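Local coordinates for uncharacterized protein (Neisseria meningitidis MC58, PDB 2R2A), which is of unknown function but belongs to the zonular occludens toxin family, whose N-terminal domain, the part present here, has a P-loop NTPase-type fold, at residues E70-S73 with E79-K82. Sequence-based numbering, arbitrary orientation.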
loop_
_atom_site.group_PDB
_atom_site.type_symbol
_atom_site.label_atom_id
_atom_site.label_comp_id
_atom_site.label_asym_id
_atom_site.label_seq_id
_atom_site.Cartn_x
_atom_site.Cartn_y
_atom_site.Cartn_z
ATOM N N GLU A 70 -5.929 -22.081 5.663
ATOM C CA GLU A 70 -6.148 -21.998 4.195
ATOM C C GLU A 70 -6.199 -20.588 3.560
ATOM O O GLU A 70 -5.660 -20.384 2.468
ATOM C CB GLU A 70 -7.406 -22.768 3.765
ATOM C CG GLU A 70 -7.475 -22.931 2.229
ATOM C CD GLU A 70 -8.579 -23.870 1.748
ATOM O OE1 GLU A 70 -8.527 -25.088 2.050
ATOM O OE2 GLU A 70 -9.492 -23.387 1.038
ATOM N N GLN A 71 -6.864 -19.634 4.202
ATOM C CA GLN A 71 -6.965 -18.283 3.611
ATOM C C GLN A 71 -6.568 -17.220 4.607
ATOM O O GLN A 71 -6.833 -17.356 5.820
ATOM C CB GLN A 71 -8.376 -17.970 3.109
ATOM C CG GLN A 71 -9.093 -19.131 2.438
ATOM C CD GLN A 71 -10.580 -19.086 2.704
ATOM O OE1 GLN A 71 -11.266 -18.145 2.294
ATOM N NE2 GLN A 71 -11.084 -20.087 3.424
ATOM N N LEU A 72 -5.943 -16.166 4.087
ATOM C CA LEU A 72 -5.486 -15.075 4.915
ATOM C C LEU A 72 -6.439 -13.887 4.856
ATOM O O LEU A 72 -6.904 -13.477 3.784
ATOM C CB LEU A 72 -4.097 -14.608 4.505
ATOM C CG LEU A 72 -2.879 -15.484 4.718
ATOM C CD1 LEU A 72 -1.676 -14.667 4.242
ATOM C CD2 LEU A 72 -2.711 -15.897 6.172
ATOM N N SER A 73 -6.731 -13.366 6.039
ATOM C CA SER A 73 -7.486 -12.150 6.168
ATOM C C SER A 73 -6.491 -11.028 6.414
ATOM O O SER A 73 -5.492 -11.225 7.132
ATOM C CB SER A 73 -8.458 -12.269 7.340
ATOM O OG SER A 73 -9.074 -11.012 7.584
ATOM N N GLU A 79 -1.080 -11.205 13.374
ATOM C CA GLU A 79 -0.772 -12.580 13.771
ATOM C C GLU A 79 0.187 -13.226 12.763
ATOM O O GLU A 79 1.364 -13.431 13.075
ATOM C CB GLU A 79 -2.045 -13.421 13.927
ATOM C CG GLU A 79 -2.900 -13.103 15.162
ATOM C CD GLU A 79 -3.986 -14.160 15.439
ATOM O OE1 GLU A 79 -4.840 -13.941 16.327
ATOM O OE2 GLU A 79 -3.982 -15.224 14.780
ATOM N N TRP A 80 -0.315 -13.549 11.571
ATOM C CA TRP A 80 0.468 -14.263 10.565
ATOM C C TRP A 80 1.701 -13.539 9.992
ATOM O O TRP A 80 2.593 -14.207 9.473
ATOM C CB TRP A 80 -0.417 -14.750 9.412
ATOM C CG TRP A 80 -1.281 -13.712 8.736
ATOM C CD1 TRP A 80 -2.573 -13.412 9.046
ATOM C CD2 TRP A 80 -0.940 -12.881 7.598
ATOM N NE1 TRP A 80 -3.054 -12.440 8.202
ATOM C CE2 TRP A 80 -2.082 -12.099 7.302
ATOM C CE3 TRP A 80 0.216 -12.719 6.810
ATOM C CZ2 TRP A 80 -2.114 -11.168 6.245
ATOM C CZ3 TRP A 80 0.188 -11.789 5.764
ATOM C CH2 TRP A 80 -0.971 -11.017 5.498
ATOM N N ILE A 81 1.746 -12.202 10.046
ATOM C CA ILE A 81 2.909 -11.455 9.535
ATOM C C ILE A 81 4.214 -11.752 10.315
ATOM O O ILE A 81 5.321 -11.572 9.775
ATOM C CB ILE A 81 2.656 -9.917 9.391
ATOM C CG1 ILE A 81 3.517 -9.317 8.277
ATOM C CG2 ILE A 81 2.958 -9.173 10.673
ATOM C CD1 ILE A 81 3.095 -9.673 6.834
ATOM N N LYS A 82 4.075 -12.220 11.557
ATOM C CA LYS A 82 5.226 -12.467 12.432
ATOM C C LYS A 82 5.826 -13.862 12.249
ATOM O O LYS A 82 6.893 -14.179 12.811
ATOM C CB LYS A 82 4.872 -12.171 13.896
ATOM C CG LYS A 82 3.995 -10.921 13.994
ATOM C CD LYS A 82 4.211 -10.061 15.229
ATOM C CE LYS A 82 3.606 -8.655 14.952
ATOM N NZ LYS A 82 3.069 -7.969 16.168
#
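L72 lays its two methyl groups on one face of the W80 indole, while the backbone carbonyl of the next residue, S73, takes the N-H at the ring's edge. At the start of the tryptophan side chain, W80 CB lies 4.1 Å from L72 CD2, at the margin of the apolar patch. With chi1 at 53°, CG sits between the backbone N and the carbonyl carbon, and the indole leaves the helix 77-80 with a face toward the strand 72-73. CG is 3.7 Å from L72 CD2, and the same methyl sits over the five-membered ring, its distances to the ring atoms nearly even. Farther out, W80 CE3 lies 3.7 Å from L72 CD1, and CZ3 and CH2 lie under that methyl too. It stands 3.6 Å above the centroid of the six-membered ring, only 7° off its normal, a CH-pi contact. Leucine suits this place because its forked end supplies one methyl for each ring.

At the rim the chemistry turns polar. W80 NE1 donates to S73 O over 2.9 Å; the oxygen lies close to the indole plane, and the donor nearly continues the line of the C=O bond. The N-H···O angle of 145° makes the bond somewhat bent. W80 CZ2, on the same edge, is 3.5 Å from S73 O. D76 OD1 is a second, weak partner of NE1. Tryptophan fits here because it joins a broad apolar face to a single edge donor. S73's hydroxyl, meanwhile, bonds to L64 O and H75 N.

The contact thus ties the short edge strand 72-73, which pairs through L72 with E58, to the helix that follows it, and F44 also meets the indole. A buried ring nitrogen is satisfied by a backbone acceptor, and face and edge contacts together restrict how the indole can turn.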